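Local coordinates for VgrG protein (PDB 4DTH) that carries an actin cross-linking toxin domain that binds ATP and magnesium ions and probably uses them to join actin monomers to one another, at residues Pro21-Gly26 / Thr189-Leu194; Thr120-Ser125 / Gln162-Thr167; Asn334-Gly339 / Glu345-Phe350. One frame throughout, in Å; residues are numbered along the deposited sequence. Where two conformers were deposited one is given.

Contact 1. Residues Pro21-Gly26 / Thr189-Leu194; sequences PKSSIG and TPELRL. With ATP (adenosine-5'-triphosphate), chain B.
Ser-23 and Glu-191 meet through a single polar contact. In the Ser-23 conformer described here, one of two modelled, OG donates a hydrogen bond to Glu-191 OE1 across 2.7 Å, approaching from above the carboxylate plane, 38° out of it. The glutamate chain bends at its second torsion (chi2 84°), which folds the carboxylate back toward the serine. A short hydroxyl suits the loop just ahead of strand 24-30, and the longer glutamate spans the gap from the helix. Met-98 touches both side chains.

Hydrogen bonds within the 189-194 segment start the helix. Thr-189 is the N-cap, and its OG1 accepts from Leu-192 N at 3.2 Å. Proline suits the first turn that follows, because no backbone N-H is needed there, and an acidic residue such as Glu-191 should be favoured by the helix dipole. Thr-189 C and Pro-190 N lie 3.5 Å above the plane of the Arg-193 guanidinium, toward its rim, while Arg-193 NH1 bonds to Ser-187 O.

Ligand contacts come from the strand that begins at Ser-24. The OG of Ser-24 gives a 2.6 Å hydrogen bond to N1 of the adenine. This oxygen sits between the backbone N and the carbonyl carbon, a torsion (chi1 54°) that points OG at N1. Gly-26 brings its CA within 3.1 Å of the ribose O2', an approach that the absence of a side chain permits. Backbone bonds from Ser-24 to Gly-178 and from Ile-25 to Cys-96 hold this strand between two neighbours. The arrangement is that of a nucleotide pocket built on a sheet, with Ser-24 of the strand bonding adenine N1 and the loop residue before it meeting the first turn of a capped helix.

Contact 2. Residues Thr120-Ser125 / Gln162-Thr167; sequences THIDQS and QGQTIT
Ile-122 lays its CD1 methyl against Gln-164, 3.6 Å from its backbone O and 4.0 Å from its CB. The same methyl meets Ile-166 tip to tip, CD1 to CD1 at 3.7 Å, so one branch of one isoleucine does the work of the whole contact. The first torsion of Ile-122 (chi1 62°) sets CG1 between its own backbone N and carbonyl carbon, and the extended chi2 of 161° then carries CD1 out from the helix to the loop. A branched apolar residue suits this place, since Ile-151 and Ala-153 of strand 150-153 also touch it.

The loop keeps its own shape by a polar bond. Gln-164 curls back so that OE1 accepts from Gln-162 N at 2.8 Å, the donor lying 36° above the amide plane. Gly-163, between them, has a positive phi, a conformation that glycine adopts easily. Further along, Ile-166 N is hydrogen-bonded to Thr-119 OG1, which ties the loop to the helix by a polar link beside the apolar one.

At the helix end, Ser-125 CB lies over one face of the His-121 ring, toward its rim, and the ring's NE2 bonds to Gln-128 O. This is plain structural packing: the last turn of helix 101-124 lies against an irregular loop leading toward strand 173-180, with strand 150-153 completing a small apolar cluster.

Contact 3. Residues Asn334-Gly339 / Glu345-Phe350; sequences NNATVG and ELAILF. With ATP (adenosine-5'-triphosphate), chain B.
Ala-336 and Val-338 pack against Ala-347 and Leu-349 in a beta hairpin made of strands 337-338 and 343-352. The bumps are small and interlocked. The Ala-347 methyl fits between Val-338 and Ala-336 of the partner segment, with CB 3.8 Å from Val-338 CG2 and 3.9 Å from Ala-336 CB; alanine's lone methyl lets the two chains come this near. Ala-336 CB in turn meets Leu-349 CD1 at 3.6 Å. The other leucine branch, CD2, lies over the adenine of ATP, 3.4 Å from C5, so the fork of Leu-349 packs against Ala-336 with one branch and the base with the other.

Val-338 and Glu-345 form a hydrogen-bonded antiparallel pair, with bonds in both directions between their backbones. The next bond, Ala-347 N to Ala-336 O, comes from 41° above the carbonyl plane. Thr-337 OG1 is hydrogen-bonded to His-19, and Glu-345 OE2 forms a salt bridge with Lys-182. Between Ala-336 N and Ala-347 O the gap has widened, and a water takes the place of a direct bond, accepting from Ala-336 N at 3.0 Å and donating to Ala-347 O at 2.9 Å.

Contacts 1 and 3 are neighbours, their centres about 11 Å apart, and they touch: Pro-21 O lies 3.1 Å from Gly-339 N, a probable hydrogen bond. Strands 24-30 and 343-352 both pair antiparallel with strand 173-180, and both contacts reach the adenine, so residues far apart in sequence line the site of one base. Contact 2 is remote, with its centre about 37 Å from that of contact 1 and about 39 Å from that of contact 3. Along the chain it is nested within the loop that contact 1 closes, and contact 3 follows afterwards. The domain thus combines a nucleotide site assembled from distant segments with a peripheral helix-loop cluster.

Contact 1. Residues Pro21-Gly26 / Thr189-Leu194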
loop_
_atom_site.group_PDB
_atom_site.type_symbol
_atom_site.label_atom_id
_atom_site.label_comp_id
_atom_site.label_asym_id
_atom_site.label_seq_id
_atom_site.Cartn_x
_atom_site.Cartn_y
_atom_site.Cartn_z
ATOM N N PRO A 21 17.719 4.137 -5.922
ATOM C CA PRO A 21 18.610 5.311 -5.814
ATOM C C PRO A 21 17.883 6.587 -5.394
ATOM O O PRO A 21 18.426 7.380 -4.620
ATOM C CB PRO A 21 19.193 5.457 -7.224
ATOM C CG PRO A 21 18.233 4.728 -8.116
ATOM C CD PRO A 21 17.706 3.593 -7.301
ATOM N N LYS A 22 16.632 6.768 -5.889
ATOM C CA LYS A 22 15.818 7.946 -5.609
ATOM C C LYS A 22 14.389 7.484 -5.299
ATOM O O LYS A 22 14.205 6.383 -4.776
ATOM C CB LYS A 22 15.841 8.910 -6.821
ATOM C CG LYS A 22 17.225 9.478 -7.159
ATOM C CD LYS A 22 17.214 10.174 -8.511
ATOM C CE LYS A 22 17.441 9.226 -9.665
ATOM N NZ LYS A 22 17.029 9.823 -10.958
ATOM N N SER A 23 13.390 8.306 -5.662
ATOM C CA SER A 23 11.990 7.966 -5.426
ATOM C C SER A 23 11.538 6.751 -6.216
ATOM O O SER A 23 12.008 6.529 -7.336
ATOM C CB SER A 23 11.071 9.154 -5.674
ATOM O OG SER A 23 11.161 9.596 -7.016
ATOM N N SER A 24 10.653 5.946 -5.607
ATOM C CA SER A 24 10.145 4.721 -6.218
ATOM C C SER A 24 8.623 4.697 -6.293
ATOM O O SER A 24 7.949 5.426 -5.557
ATOM C CB SER A 24 10.645 3.509 -5.445
ATOM O OG SER A 24 10.302 3.660 -4.078
ATOM N N ILE A 25 8.081 3.841 -7.178
ATOM C CA ILE A 25 6.644 3.717 -7.332
ATOM C C ILE A 25 6.238 2.268 -7.550
ATOM O O ILE A 25 6.911 1.534 -8.273
ATOM C CB ILE A 25 6.082 4.670 -8.435
ATOM C CG1 ILE A 25 4.535 4.688 -8.465
ATOM C CG2 ILE A 25 6.681 4.377 -9.824
ATOM C CD1 ILE A 25 3.907 5.969 -8.948
ATOM N N GLY A 26 5.137 1.901 -6.915
ATOM C CA GLY A 26 4.487 0.608 -7.060
ATOM C C GLY A 26 3.023 0.832 -7.357
ATOM O O GLY A 26 2.483 1.898 -7.041
ATOM N N THR A 189 11.354 18.024 -4.833
ATOM C CA THR A 189 11.022 17.334 -6.076
ATOM C C THR A 189 9.505 17.386 -6.332
ATOM O O THR A 189 8.752 17.584 -5.374
ATOM C CB THR A 189 11.498 15.857 -6.013
ATOM O OG1 THR A 189 10.709 15.147 -5.055
ATOM C CG2 THR A 189 13.003 15.704 -5.726
ATOM N N PRO A 190 9.017 17.119 -7.572
ATOM C CA PRO A 190 7.560 17.088 -7.797
ATOM C C PRO A 190 6.835 16.013 -6.974
ATOM O O PRO A 190 5.707 16.267 -6.550
ATOM C CB PRO A 190 7.434 16.833 -9.306
ATOM C CG PRO A 190 8.746 17.285 -9.876
ATOM C CD PRO A 190 9.743 16.874 -8.839
ATOM N N GLU A 191 7.477 14.840 -6.722
ATOM C CA GLU A 191 6.880 13.743 -5.918
ATOM C C GLU A 191 6.705 14.232 -4.486
ATOM O O GLU A 191 5.670 13.973 -3.870
ATOM C CB GLU A 191 7.761 12.472 -5.837
ATOM C CG GLU A 191 8.464 12.029 -7.091
ATOM C CD GLU A 191 9.769 12.740 -7.322
ATOM O OE1 GLU A 191 10.813 12.298 -6.790
ATOM O OE2 GLU A 191 9.730 13.781 -8.007
ATOM N N LEU A 192 7.744 14.907 -3.947
ATOM C CA LEU A 192 7.712 15.425 -2.576
ATOM C C LEU A 192 6.619 16.462 -2.399
ATOM O O LEU A 192 5.891 16.404 -1.415
ATOM C CB LEU A 192 9.078 15.980 -2.143
ATOM C CG LEU A 192 10.123 14.933 -1.747
ATOM C CD1 LEU A 192 11.500 15.564 -1.630
ATOM C CD2 LEU A 192 9.744 14.216 -0.434
ATOM N N ARG A 193 6.458 17.357 -3.389
ATOM C CA ARG A 193 5.426 18.400 -3.363
ATOM C C ARG A 193 4.028 17.792 -3.436
ATOM O O ARG A 193 3.125 18.259 -2.738
ATOM C CB ARG A 193 5.659 19.433 -4.472
ATOM C CG ARG A 193 6.947 20.210 -4.241
ATOM C CD ARG A 193 7.070 21.431 -5.124
ATOM N NE ARG A 193 7.291 21.084 -6.532
ATOM C CZ ARG A 193 8.477 20.864 -7.085
ATOM N NH1 ARG A 193 9.581 20.937 -6.355
ATOM N NH2 ARG A 193 8.569 20.562 -8.373
ATOM N N LEU A 194 3.869 16.705 -4.242
ATOM C CA LEU A 194 2.603 15.987 -4.346
ATOM C C LEU A 194 2.248 15.373 -2.967
ATOM O O LEU A 194 1.111 15.496 -2.510
ATOM C CB LEU A 194 2.700 14.887 -5.429
ATOM C CG LEU A 194 1.454 14.038 -5.654
ATOM C CD1 LEU A 194 0.296 14.877 -6.198
ATOM C CD2 LEU A 194 1.754 12.875 -6.595
HETATM P PG ATP B . -2.096 -3.066 3.049
HETATM O O1G ATP B . -2.455 -1.684 2.601
HETATM O O2G ATP B . -1.376 -3.036 4.367
HETATM O O3G ATP B . -3.303 -3.950 3.187
HETATM P PB ATP B . -0.353 -4.929 1.711
HETATM O O1B ATP B . 0.290 -5.356 2.971
HETATM O O2B ATP B . -1.293 -6.021 1.258
HETATM O O3B ATP B . -1.119 -3.670 1.932
HETATM P PA ATP B . 2.097 -4.024 0.624
HETATM O O1A ATP B . 2.373 -3.557 1.999
HETATM O O2A ATP B . 3.163 -5.064 0.266
HETATM O O3A ATP B . 0.755 -4.667 0.583
HETATM O "O5'" ATP B . 2.150 -2.764 -0.368
HETATM C "C5'" ATP B . 2.168 -3.068 -1.773
HETATM C "C4'" ATP B . 2.366 -1.840 -2.622
HETATM O "O4'" ATP B . 3.583 -1.146 -2.221
HETATM C "C3'" ATP B . 2.549 -2.148 -4.109
HETATM O "O3'" ATP B . 1.987 -1.141 -4.948
HETATM C "C2'" ATP B . 4.065 -2.208 -4.232
HETATM O "O2'" ATP B . 4.541 -2.102 -5.563
HETATM C "C1'" ATP B . 4.427 -1.025 -3.357
HETATM N N9 ATP B . 5.824 -0.937 -2.923
HETATM C C8 ATP B . 6.528 -1.866 -2.205
HETATM N N7 ATP B . 7.763 -1.506 -1.951
HETATM C C5 ATP B . 7.880 -0.257 -2.546
HETATM C C6 ATP B . 8.937 0.671 -2.627
HETATM N N6 ATP B . 10.146 0.479 -2.082
HETATM N N1 ATP B . 8.704 1.832 -3.282
HETATM C C2 ATP B . 7.498 2.045 -3.815
HETATM N N3 ATP B . 6.429 1.252 -3.801
HETATM C C4 ATP B . 6.682 0.102 -3.150
#

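Contact 2. Residues Thr120-Ser125 / Gln162-Thr167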
loop_
_atom_site.group_PDB
_atom_site.type_symbol
_atom_site.label_atom_id
_atom_site.label_comp_id
_atom_site.label_asym_id
_atom_site.label_seq_id
_atom_site.Cartn_x
_atom_site.Cartn_y
_atom_site.Cartn_z
ATOM N N THR A 120 -8.817 -15.130 -22.620
ATOM C CA THR A 120 -8.790 -16.404 -23.344
ATOM C C THR A 120 -8.934 -17.558 -22.349
ATOM O O THR A 120 -9.677 -18.494 -22.622
ATOM C CB THR A 120 -7.500 -16.501 -24.190
ATOM O OG1 THR A 120 -7.517 -15.437 -25.136
ATOM C CG2 THR A 120 -7.367 -17.829 -24.932
ATOM N N HIS A 121 -8.249 -17.467 -21.184
ATOM C CA HIS A 121 -8.272 -18.516 -20.159
ATOM C C HIS A 121 -9.673 -18.849 -19.662
ATOM O O HIS A 121 -10.020 -20.014 -19.590
ATOM C CB HIS A 121 -7.346 -18.161 -18.981
ATOM C CG HIS A 121 -7.195 -19.278 -17.990
ATOM N ND1 HIS A 121 -6.258 -20.279 -18.171
ATOM C CD2 HIS A 121 -7.877 -19.522 -16.842
ATOM C CE1 HIS A 121 -6.376 -21.081 -17.126
ATOM N NE2 HIS A 121 -7.340 -20.673 -16.301
ATOM N N ILE A 122 -10.493 -17.849 -19.356
ATOM C CA ILE A 122 -11.869 -18.104 -18.889
ATOM C C ILE A 122 -12.802 -18.596 -20.018
ATOM O O ILE A 122 -13.882 -19.137 -19.752
ATOM C CB ILE A 122 -12.460 -16.899 -18.127
ATOM C CG1 ILE A 122 -12.547 -15.643 -19.042
ATOM C CG2 ILE A 122 -11.696 -16.646 -16.815
ATOM C CD1 ILE A 122 -13.525 -14.508 -18.554
ATOM N N ASP A 123 -12.378 -18.404 -21.272
ATOM C CA ASP A 123 -13.161 -18.855 -22.413
ATOM C C ASP A 123 -12.926 -20.327 -22.688
ATOM O O ASP A 123 -13.870 -21.039 -22.997
ATOM C CB ASP A 123 -12.851 -18.014 -23.656
ATOM C CG ASP A 123 -13.834 -18.237 -24.785
ATOM O OD1 ASP A 123 -15.059 -18.061 -24.555
ATOM O OD2 ASP A 123 -13.392 -18.600 -25.883
ATOM N N GLN A 124 -11.676 -20.794 -22.568
ATOM C CA GLN A 124 -11.387 -22.184 -22.905
ATOM C C GLN A 124 -10.885 -23.080 -21.791
ATOM O O GLN A 124 -10.797 -24.296 -21.979
ATOM C CB GLN A 124 -10.428 -22.222 -24.078
ATOM C CG GLN A 124 -9.079 -21.628 -23.779
ATOM C CD GLN A 124 -8.327 -21.373 -25.044
ATOM O OE1 GLN A 124 -8.885 -20.918 -26.054
ATOM N NE2 GLN A 124 -7.030 -21.635 -25.001
ATOM N N SER A 125 -10.513 -22.480 -20.662
ATOM C CA SER A 125 -9.997 -23.214 -19.524
ATOM C C SER A 125 -10.664 -22.724 -18.245
ATOM O O SER A 125 -10.007 -22.610 -17.221
ATOM C CB SER A 125 -8.478 -23.072 -19.454
ATOM O OG SER A 125 -7.892 -23.677 -20.595
ATOM N N GLN A 162 -19.704 -15.418 -19.280
ATOM C CA GLN A 162 -20.644 -14.589 -20.022
ATOM C C GLN A 162 -19.834 -13.849 -21.118
ATOM O O GLN A 162 -20.185 -12.735 -21.516
ATOM C CB GLN A 162 -21.354 -13.606 -19.079
ATOM C CG GLN A 162 -22.490 -14.257 -18.304
ATOM C CD GLN A 162 -23.107 -13.275 -17.352
ATOM O OE1 GLN A 162 -22.621 -13.068 -16.244
ATOM N NE2 GLN A 162 -24.182 -12.629 -17.780
ATOM N N GLY A 163 -18.738 -14.474 -21.566
ATOM C CA GLY A 163 -17.830 -13.928 -22.576
ATOM C C GLY A 163 -17.132 -12.646 -22.154
ATOM O O GLY A 163 -16.865 -11.776 -22.992
ATOM N N GLN A 164 -16.818 -12.520 -20.845
ATOM C CA GLN A 164 -16.187 -11.318 -20.299
ATOM C C GLN A 164 -14.815 -11.022 -20.864
ATOM O O GLN A 164 -14.013 -11.935 -21.081
ATOM C CB GLN A 164 -16.016 -11.406 -18.764
ATOM C CG GLN A 164 -17.301 -11.292 -17.974
ATOM C CD GLN A 164 -17.844 -12.644 -17.589
ATOM O OE1 GLN A 164 -17.771 -13.625 -18.348
ATOM N NE2 GLN A 164 -18.460 -12.702 -16.416
ATOM N N THR A 165 -14.528 -9.728 -21.013
ATOM C CA THR A 165 -13.194 -9.229 -21.294
ATOM C C THR A 165 -12.686 -8.845 -19.899
ATOM O O THR A 165 -13.419 -8.202 -19.131
ATOM C CB THR A 165 -13.223 -8.036 -22.259
ATOM O OG1 THR A 165 -13.723 -8.498 -23.510
ATOM C CG2 THR A 165 -11.834 -7.415 -22.469
ATOM N N ILE A 166 -11.475 -9.288 -19.555
ATOM C CA ILE A 166 -10.865 -8.981 -18.257
ATOM C C ILE A 166 -10.362 -7.552 -18.319
ATOM O O ILE A 166 -9.615 -7.193 -19.226
ATOM C CB ILE A 166 -9.795 -10.024 -17.850
ATOM C CG1 ILE A 166 -10.406 -11.455 -17.812
ATOM C CG2 ILE A 166 -9.121 -9.656 -16.515
ATOM C CD1 ILE A 166 -11.773 -11.604 -17.069
ATOM N N THR A 167 -10.851 -6.725 -17.386
ATOM C CA THR A 167 -10.622 -5.291 -17.389
ATOM C C THR A 167 -10.040 -4.719 -16.109
ATOM O O THR A 167 -9.981 -5.380 -15.079
ATOM C CB THR A 167 -11.938 -4.549 -17.760
ATOM O OG1 THR A 167 -12.932 -4.875 -16.781
ATOM C CG2 THR A 167 -12.445 -4.901 -19.196
#

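Contact 3. Residues Asn334-Gly339 / Glu345-Phe350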
loop_
_atom_site.group_PDB
_atom_site.type_symbol
_atom_site.label_atom_id
_atom_site.label_comp_id
_atom_site.label_asym_id
_atom_site.label_seq_id
_atom_site.Cartn_x
_atom_site.Cartn_y
_atom_site.Cartn_z
ATOM N N ASN A 334 8.507 -1.205 6.053
ATOM C CA ASN A 334 9.481 -0.628 6.983
ATOM C C ASN A 334 10.943 -0.883 6.689
ATOM O O ASN A 334 11.805 -0.364 7.404
ATOM C CB ASN A 334 9.140 -1.085 8.412
ATOM C CG ASN A 334 7.718 -0.751 8.804
ATOM O OD1 ASN A 334 7.126 0.209 8.302
ATOM N ND2 ASN A 334 7.121 -1.559 9.671
ATOM N N ASN A 335 11.223 -1.663 5.646
ATOM C CA ASN A 335 12.582 -2.038 5.261
ATOM C C ASN A 335 13.010 -1.409 3.930
ATOM O O ASN A 335 14.002 -1.841 3.336
ATOM C CB ASN A 335 12.682 -3.573 5.200
ATOM C CG ASN A 335 11.725 -4.236 4.231
ATOM O OD1 ASN A 335 10.812 -3.612 3.664
ATOM N ND2 ASN A 335 11.903 -5.531 4.033
ATOM N N ALA A 336 12.265 -0.395 3.446
ATOM C CA ALA A 336 12.582 0.274 2.180
ATOM C C ALA A 336 13.661 1.329 2.408
ATOM O O ALA A 336 13.644 2.026 3.429
ATOM C CB ALA A 336 11.340 0.916 1.592
ATOM N N THR A 337 14.618 1.426 1.480
ATOM C CA THR A 337 15.726 2.380 1.591
ATOM C C THR A 337 15.964 3.142 0.288
ATOM O O THR A 337 15.542 2.700 -0.787
ATOM C CB THR A 337 17.007 1.699 2.100
ATOM O OG1 THR A 337 17.428 0.735 1.143
ATOM C CG2 THR A 337 16.855 1.053 3.486
ATOM N N VAL A 338 16.653 4.294 0.386
ATOM C CA VAL A 338 16.957 5.181 -0.739
ATOM C C VAL A 338 18.420 5.666 -0.663
ATOM O O VAL A 338 19.056 5.537 0.387
ATOM C CB VAL A 338 15.912 6.342 -0.777
ATOM C CG1 VAL A 338 16.439 7.610 -1.435
ATOM C CG2 VAL A 338 14.644 5.902 -1.469
ATOM N N GLY A 339 18.929 6.173 -1.788
ATOM C CA GLY A 339 20.261 6.762 -1.881
ATOM C C GLY A 339 21.346 5.790 -2.265
ATOM O O GLY A 339 21.171 4.970 -3.175
ATOM N N GLU A 345 19.636 5.032 3.160
ATOM C CA GLU A 345 18.858 5.942 3.991
ATOM C C GLU A 345 17.418 5.512 4.013
ATOM O O GLU A 345 16.940 4.905 3.053
ATOM C CB GLU A 345 18.979 7.372 3.481
ATOM C CG GLU A 345 20.380 7.921 3.688
ATOM C CD GLU A 345 20.594 9.247 3.004
ATOM O OE1 GLU A 345 20.735 9.264 1.759
ATOM O OE2 GLU A 345 20.579 10.276 3.714
ATOM N N LEU A 346 16.721 5.825 5.102
ATOM C CA LEU A 346 15.324 5.435 5.255
ATOM C C LEU A 346 14.422 6.012 4.178
ATOM O O LEU A 346 14.489 7.207 3.873
ATOM C CB LEU A 346 14.803 5.834 6.654
ATOM C CG LEU A 346 13.301 5.648 6.924
ATOM C CD1 LEU A 346 12.923 4.170 7.061
ATOM C CD2 LEU A 346 12.886 6.385 8.179
ATOM N N ALA A 347 13.585 5.141 3.596
ATOM C CA ALA A 347 12.561 5.536 2.653
ATOM C C ALA A 347 11.237 5.383 3.388
ATOM O O ALA A 347 11.060 4.445 4.174
ATOM C CB ALA A 347 12.575 4.633 1.419
ATOM N N ILE A 348 10.325 6.324 3.158
ATOM C CA ILE A 348 8.975 6.290 3.726
ATOM C C ILE A 348 7.991 6.247 2.583
ATOM O O ILE A 348 8.178 6.933 1.573
ATOM C CB ILE A 348 8.693 7.396 4.787
ATOM C CG1 ILE A 348 8.982 8.816 4.228
ATOM C CG2 ILE A 348 9.477 7.082 6.085
ATOM C CD1 ILE A 348 8.629 10.017 5.203
ATOM N N LEU A 349 6.978 5.383 2.707
ATOM C CA LEU A 349 6.030 5.107 1.633
ATOM C C LEU A 349 4.633 5.614 1.852
ATOM O O LEU A 349 4.172 5.687 2.983
ATOM C CB LEU A 349 6.013 3.601 1.354
ATOM C CG LEU A 349 7.109 3.111 0.394
ATOM C CD1 LEU A 349 8.513 3.156 1.033
ATOM C CD2 LEU A 349 6.814 1.744 -0.044
ATOM N N PHE A 350 3.939 5.946 0.743
ATOM C CA PHE A 350 2.593 6.504 0.817
ATOM C C PHE A 350 1.703 5.933 -0.243
ATOM O O PHE A 350 2.082 5.893 -1.414
ATOM C CB PHE A 350 2.642 8.039 0.693
ATOM C CG PHE A 350 3.516 8.678 1.741
ATOM C CD1 PHE A 350 2.998 9.018 2.988
ATOM C CD2 PHE A 350 4.873 8.878 1.509
ATOM C CE1 PHE A 350 3.822 9.547 3.982
ATOM C CE2 PHE A 350 5.698 9.414 2.503
ATOM C CZ PHE A 350 5.169 9.735 3.735
HETATM P PG ATP B . -2.096 -3.066 3.049
HETATM O O1G ATP B . -2.455 -1.684 2.601
HETATM O O2G ATP B . -1.376 -3.036 4.367
HETATM O O3G ATP B . -3.303 -3.950 3.187
HETATM P PB ATP B . -0.353 -4.929 1.711
HETATM O O1B ATP B . 0.290 -5.356 2.971
HETATM O O2B ATP B . -1.293 -6.021 1.258
HETATM O O3B ATP B . -1.119 -3.670 1.932
HETATM P PA ATP B . 2.097 -4.024 0.624
HETATM O O1A ATP B . 2.373 -3.557 1.999
HETATM O O2A ATP B . 3.163 -5.064 0.266
HETATM O O3A ATP B . 0.755 -4.667 0.583
HETATM O "O5'" ATP B . 2.150 -2.764 -0.368
HETATM C "C5'" ATP B . 2.168 -3.068 -1.773
HETATM C "C4'" ATP B . 2.366 -1.840 -2.622
HETATM O "O4'" ATP B . 3.583 -1.146 -2.221
HETATM C "C3'" ATP B . 2.549 -2.148 -4.109
HETATM O "O3'" ATP B . 1.987 -1.141 -4.948
HETATM C "C2'" ATP B . 4.065 -2.208 -4.232
HETATM O "O2'" ATP B . 4.541 -2.102 -5.563
HETATM C "C1'" ATP B . 4.427 -1.025 -3.357
HETATM N N9 ATP B . 5.824 -0.937 -2.923
HETATM C C8 ATP B . 6.528 -1.866 -2.205
HETATM N N7 ATP B . 7.763 -1.506 -1.951
HETATM C C5 ATP B . 7.880 -0.257 -2.546
HETATM C C6 ATP B . 8.937 0.671 -2.627
HETATM N N6 ATP B . 10.146 0.479 -2.082
HETATM N N1 ATP B . 8.704 1.832 -3.282
HETATM C C2 ATP B . 7.498 2.045 -3.815
HETATM N N3 ATP B . 6.429 1.252 -3.801
HETATM C C4 ATP B . 6.682 0.102 -3.150
HETATM O O HOH W 1 10.592 1.681 4.792
#